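Local coordinates for major Capsid Protein VP1 (Chimpanzee polyomavirus Bob, PDB 6Y9I) that forms the pentameric building blocks of the polyomavirus capsid and probably engages glycan receptors on the host cell surface, at residues A[92-97]-A[133-138]; A[101-106]-A[275-280]. One frame throughout, in Å; residues are numbered along the deposited sequence.

How the contacts relate
Two ways of packing distant segments together in a viral jelly roll can be compared here. Contact 1 joins strands 87-98 and 131-138 face to face, inside the subunit and with only partial burial; contact 2 sets a 3-10 turn against a break in strand 272-291, fully buried and close to a neighbouring subunit. Strands 87-98 and 272-291 are neighbours in one sheet, so the contacts meet: Glu97 O lies 2.8 Å from Tyr280 N, probably a hydrogen bond, and Phe135 packs on Arg279. Their chemistry differs with place. Contact 1 relies on a methyl group and a sulfur meeting an aromatic ring, contact 2 on aliphatic tips beside a water bridge.

Contact 1 (A[92-97]-A[133-138]); sequences VSCKTE and HMFAVG
Thr96 lays its methyl group over the ring of Phe135: CG2 stands 3.4 Å from the centroid of the Phe135 ring and 6° off its normal. It is therefore almost equidistant from all six ring carbons, a CH-pi contact centred on one face. Cys94 comes to the same ring obliquely, its SG 3.9 Å from CE1 of Phe135, in a sulfur-aromatic contact. That sulfur also touches the next inward-pointing residue of the other strand, with Cys94 SG 4.2 Å from Val137 CG2. Phe135 CG sits between its own backbone N and carbonyl carbon, which lifts the ring into the gap between the strands. In Thr96, OG1 instead is anti to the backbone N (chi1 -172°); the same rotation sets CG2 between N and the carbonyl carbon, directing the methyl at Phe135. The hydroxyl is engaged by Tyr280 O and Arg279 NH1, a pairing that helps fix this rotation. Further out, Phe215 stacks on the Phe135 ring, while Leu238 and Leu253 pack on Val137. The axes of segments 92-97 and 133-138 come within 9.4 Å and run roughly antiparallel, and no hydrogen bond joins them: this is facing-sheet packing in a beta sandwich, consistent with the jelly roll of polyomavirus VP1. Because threonine sends its methyl to the ring and its hydroxyl to polar partners, one small side chain joins the apolar packing between the strands to strand 272-291.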
loop_
_atom_site.group_PDB
_atom_site.type_symbol
_atom_site.label_atom_id
_atom_site.label_comp_id
_atom_site.label_asym_id
_atom_site.label_seq_id
_atom_site.Cartn_x
_atom_site.Cartn_y
_atom_site.Cartn_z
ATOM N N VAL A 92 -15.082 26.403 -2.973
ATOM C CA VAL A 92 -13.595 26.517 -2.997
ATOM C C VAL A 92 -12.960 25.275 -2.361
ATOM O O VAL A 92 -11.919 24.800 -2.863
ATOM C CB VAL A 92 -13.103 27.834 -2.359
ATOM C CG1 VAL A 92 -13.599 29.044 -3.142
ATOM C CG2 VAL A 92 -13.479 27.971 -0.900
ATOM N N SER A 93 -13.553 24.748 -1.302
ATOM C CA SER A 93 -12.922 23.648 -0.543
ATOM C C SER A 93 -13.987 22.955 0.291
ATOM O O SER A 93 -15.054 23.555 0.578
ATOM C CB SER A 93 -11.769 24.163 0.314
ATOM O OG SER A 93 -12.266 24.961 1.361
ATOM N N CYS A 94 -13.715 21.728 0.681
ATOM C CA CYS A 94 -14.647 21.039 1.594
ATOM C C CYS A 94 -13.891 20.146 2.567
ATOM O O CYS A 94 -12.805 19.665 2.226
ATOM C CB CYS A 94 -15.679 20.266 0.794
ATOM S SG CYS A 94 -14.976 18.900 -0.144
ATOM N N LYS A 95 -14.491 19.920 3.731
ATOM C CA LYS A 95 -14.090 18.824 4.620
ATOM C C LYS A 95 -15.174 17.771 4.482
ATOM O O LYS A 95 -16.355 18.113 4.491
ATOM C CB LYS A 95 -13.896 19.329 6.043
ATOM C CG LYS A 95 -12.686 20.224 6.197
ATOM C CD LYS A 95 -12.265 20.355 7.630
ATOM C CE LYS A 95 -11.069 21.255 7.800
ATOM N NZ LYS A 95 -10.856 21.516 9.245
ATOM N N THR A 96 -14.775 16.537 4.262
ATOM C CA THR A 96 -15.750 15.436 4.186
ATOM C C THR A 96 -15.242 14.304 5.070
ATOM O O THR A 96 -14.015 14.118 5.196
ATOM C CB THR A 96 -16.064 15.078 2.727
ATOM O OG1 THR A 96 -17.138 14.149 2.772
ATOM C CG2 THR A 96 -14.891 14.473 1.988
ATOM N N GLU A 97 -16.161 13.581 5.673
ATOM C CA GLU A 97 -15.807 12.526 6.627
ATOM C C GLU A 97 -16.841 11.416 6.544
ATOM O O GLU A 97 -18.046 11.727 6.523
ATOM C CB GLU A 97 -15.800 13.115 8.029
ATOM C CG GLU A 97 -15.489 12.094 9.070
ATOM C CD GLU A 97 -14.067 12.206 9.549
ATOM O OE1 GLU A 97 -13.164 12.282 8.674
ATOM O OE2 GLU A 97 -13.888 12.253 10.793
ATOM N N HIS A 133 -16.242 4.223 -2.370
ATOM C CA HIS A 133 -16.289 5.509 -1.655
ATOM C C HIS A 133 -16.187 6.601 -2.703
ATOM O O HIS A 133 -15.239 6.603 -3.483
ATOM C CB HIS A 133 -15.208 5.578 -0.567
ATOM C CG HIS A 133 -15.384 4.518 0.477
ATOM N ND1 HIS A 133 -16.354 4.606 1.447
ATOM C CD2 HIS A 133 -14.766 3.327 0.666
ATOM C CE1 HIS A 133 -16.306 3.544 2.232
ATOM N NE2 HIS A 133 -15.341 2.749 1.774
ATOM N N MET A 134 -17.168 7.486 -2.714
ATOM C CA MET A 134 -17.179 8.614 -3.667
ATOM C C MET A 134 -17.877 9.769 -2.965
ATOM O O MET A 134 -18.790 9.555 -2.172
ATOM C CB MET A 134 -17.888 8.264 -4.976
ATOM C CG MET A 134 -17.629 9.309 -6.053
ATOM S SD MET A 134 -19.118 9.945 -6.903
ATOM C CE MET A 134 -20.251 10.125 -5.527
ATOM N N PHE A 135 -17.394 10.960 -3.206
ATOM C CA PHE A 135 -18.082 12.200 -2.799
ATOM C C PHE A 135 -17.876 13.176 -3.962
ATOM O O PHE A 135 -16.882 13.050 -4.744
ATOM C CB PHE A 135 -17.594 12.650 -1.419
ATOM C CG PHE A 135 -16.241 13.308 -1.416
ATOM C CD1 PHE A 135 -16.128 14.678 -1.605
ATOM C CD2 PHE A 135 -15.085 12.567 -1.209
ATOM C CE1 PHE A 135 -14.883 15.286 -1.611
ATOM C CE2 PHE A 135 -13.838 13.179 -1.201
ATOM C CZ PHE A 135 -13.747 14.541 -1.394
ATOM N N ALA A 136 -18.846 14.051 -4.144
ATOM C CA ALA A 136 -18.845 15.068 -5.206
ATOM C C ALA A 136 -19.478 16.340 -4.655
ATOM O O ALA A 136 -20.410 16.283 -3.813
ATOM C CB ALA A 136 -19.565 14.578 -6.440
ATOM N N VAL A 137 -18.959 17.449 -5.129
ATOM C CA VAL A 137 -19.492 18.809 -4.842
ATOM C C VAL A 137 -19.567 19.543 -6.178
ATOM O O VAL A 137 -18.545 19.556 -6.911
ATOM C CB VAL A 137 -18.581 19.514 -3.821
ATOM C CG1 VAL A 137 -19.071 20.923 -3.555
ATOM C CG2 VAL A 137 -18.467 18.707 -2.532
ATOM N N GLY A 138 -20.740 20.082 -6.506
ATOM C CA GLY A 138 -20.961 20.807 -7.750
ATOM C C GLY A 138 -22.049 21.859 -7.658
ATOM O O GLY A 138 -22.823 21.933 -6.637
#

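Contact 2 (A[101-106]-A[275-280]); sequences IGSLIS and RGLPRY
Leu277 presents its two methyl groups to the 3-10 turn 101-105, each meeting a different part of the turn. The apolar contacts gather on CD1. This methyl meets Leu104 tip to tip, Leu277 CD1 to Leu104 CD1 being 3.9 Å, and lies 4.0 Å from Ile101 CA, so it touches backbone as well as side chain. Leu277 CG is anti to the carbonyl carbon (chi1 -68°), a setting that carries the fork out to the turn. The other branch leans on a polar group, Leu277 CD2 lying 4.0 Å from Ser103 OG. Cys261 of the adjacent strand packs on both leucines.

Polar contact across the segments is indirect. A water donates to Ser103 OG at 2.6 Å and accepts from Arg275 NH2 at 2.9 Å, lying in the guanidinium plane at its edge. Ser103 OG is also bonded to Gly100 O, whereas Arg275 NH1 reaches Gly44 O and its NH2 reaches Gln181 O of a neighbouring subunit. Within the turn, Leu104 N bonds Ile101 O at 2.9 Å, linking the two residues that touch Leu277 CD1.

The arrangement packs the loop that follows strand 87-98 against the break in strand 272-291. Its apolar centre needs no direct polar bond between the segments; NH1 and NH2 of the buried arginine are met by carbonyl oxygens and, for NH2, the water, coupling this packing to the subunit interface of the pentamer.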
loop_
_atom_site.group_PDB
_atom_site.type_symbol
_atom_site.label_atom_id
_atom_site.label_comp_id
_atom_site.label_asym_id
_atom_site.label_seq_id
_atom_site.Cartn_x
_atom_site.Cartn_y
_atom_site.Cartn_z
ATOM N N ILE A 101 -17.022 4.919 11.644
ATOM C CA ILE A 101 -16.039 3.910 11.160
ATOM C C ILE A 101 -15.755 2.912 12.286
ATOM O O ILE A 101 -15.628 1.710 12.000
ATOM C CB ILE A 101 -14.780 4.609 10.616
ATOM C CG1 ILE A 101 -15.114 5.285 9.282
ATOM C CG2 ILE A 101 -13.595 3.642 10.527
ATOM C CD1 ILE A 101 -14.022 6.208 8.720
ATOM N N GLY A 102 -15.736 3.389 13.527
ATOM C CA GLY A 102 -15.532 2.566 14.727
ATOM C C GLY A 102 -16.516 1.419 14.831
ATOM O O GLY A 102 -16.104 0.347 15.298
ATOM N N SER A 103 -17.762 1.616 14.397
ATOM C CA SER A 103 -18.831 0.574 14.353
ATOM C C SER A 103 -18.385 -0.644 13.535
ATOM O O SER A 103 -18.829 -1.763 13.808
ATOM C CB SER A 103 -20.161 1.161 13.878
ATOM O OG SER A 103 -20.233 1.318 12.462
ATOM N N LEU A 104 -17.434 -0.486 12.636
ATOM C CA LEU A 104 -16.995 -1.603 11.776
ATOM C C LEU A 104 -16.081 -2.583 12.522
ATOM O O LEU A 104 -15.722 -3.598 11.889
ATOM C CB LEU A 104 -16.306 -1.014 10.538
ATOM C CG LEU A 104 -17.151 -0.062 9.702
ATOM C CD1 LEU A 104 -16.322 0.497 8.566
ATOM C CD2 LEU A 104 -18.422 -0.736 9.159
ATOM N N ILE A 105 -15.714 -2.340 13.788
ATOM C CA ILE A 105 -14.942 -3.331 14.604
ATOM C C ILE A 105 -15.870 -4.452 15.093
ATOM O O ILE A 105 -15.329 -5.483 15.494
ATOM C CB ILE A 105 -14.173 -2.705 15.790
ATOM C CG1 ILE A 105 -15.110 -2.349 16.951
ATOM C CG2 ILE A 105 -13.338 -1.507 15.325
ATOM C CD1 ILE A 105 -14.422 -2.072 18.288
ATOM N N SER A 106 -17.203 -4.306 15.049
ATOM C CA SER A 106 -18.137 -5.292 15.658
ATOM C C SER A 106 -17.854 -6.698 15.133
ATOM O O SER A 106 -17.834 -6.895 13.892
ATOM C CB SER A 106 -19.586 -4.984 15.449
ATOM O OG SER A 106 -20.382 -5.972 16.112
ATOM N N ARG A 275 -23.162 -2.960 3.622
ATOM C CA ARG A 275 -23.278 -1.965 4.713
ATOM C C ARG A 275 -22.706 -0.632 4.219
ATOM O O ARG A 275 -21.604 -0.634 3.646
ATOM C CB ARG A 275 -22.576 -2.523 5.955
ATOM C CG ARG A 275 -22.510 -1.590 7.152
ATOM C CD ARG A 275 -23.844 -0.988 7.565
ATOM N NE ARG A 275 -23.710 -0.235 8.795
ATOM C CZ ARG A 275 -24.535 0.762 9.176
ATOM N NH1 ARG A 275 -25.537 1.142 8.409
ATOM N NH2 ARG A 275 -24.372 1.379 10.330
ATOM N N GLY A 276 -23.443 0.475 4.412
ATOM C CA GLY A 276 -22.980 1.841 4.123
ATOM C C GLY A 276 -22.914 2.673 5.396
ATOM O O GLY A 276 -23.622 2.346 6.361
ATOM N N LEU A 277 -22.130 3.745 5.386
ATOM C CA LEU A 277 -22.063 4.711 6.504
ATOM C C LEU A 277 -22.433 6.095 5.992
ATOM O O LEU A 277 -22.282 6.412 4.816
ATOM C CB LEU A 277 -20.669 4.691 7.135
ATOM C CG LEU A 277 -20.323 3.406 7.877
ATOM C CD1 LEU A 277 -18.875 3.384 8.353
ATOM C CD2 LEU A 277 -21.269 3.199 9.040
ATOM N N PRO A 278 -22.953 6.954 6.892
ATOM C CA PRO A 278 -23.234 8.345 6.551
ATOM C C PRO A 278 -21.947 9.138 6.292
ATOM O O PRO A 278 -20.889 8.832 6.891
ATOM C CB PRO A 278 -23.957 8.897 7.786
ATOM C CG PRO A 278 -23.658 7.939 8.919
ATOM C CD PRO A 278 -23.255 6.626 8.293
ATOM N N ARG A 279 -22.066 10.138 5.428
ATOM C CA ARG A 279 -20.975 11.046 5.028
ATOM C C ARG A 279 -21.351 12.487 5.424
ATOM O O ARG A 279 -22.450 13.000 5.095
ATOM C CB ARG A 279 -20.651 10.942 3.534
ATOM C CG ARG A 279 -19.540 11.896 3.111
ATOM C CD ARG A 279 -19.078 11.707 1.682
ATOM N NE ARG A 279 -18.283 10.487 1.494
ATOM C CZ ARG A 279 -16.995 10.378 1.759
ATOM N NH1 ARG A 279 -16.314 11.414 2.229
ATOM N NH2 ARG A 279 -16.373 9.239 1.515
ATOM N N TYR A 280 -20.449 13.134 6.137
ATOM C CA TYR A 280 -20.541 14.569 6.463
ATOM C C TYR A 280 -19.837 15.396 5.387
ATOM O O TYR A 280 -18.742 15.009 4.920
ATOM C CB TYR A 280 -19.885 14.807 7.813
ATOM C CG TYR A 280 -19.757 16.254 8.168
ATOM C CD1 TYR A 280 -20.811 16.947 8.748
ATOM C CD2 TYR A 280 -18.558 16.901 7.968
ATOM C CE1 TYR A 280 -20.674 18.285 9.066
ATOM C CE2 TYR A 280 -18.399 18.229 8.307
ATOM C CZ TYR A 280 -19.454 18.904 8.885
ATOM O OH TYR A 280 -19.243 20.199 9.192
HETATM O O HOH W 1 -22.045 -0.061 11.265
#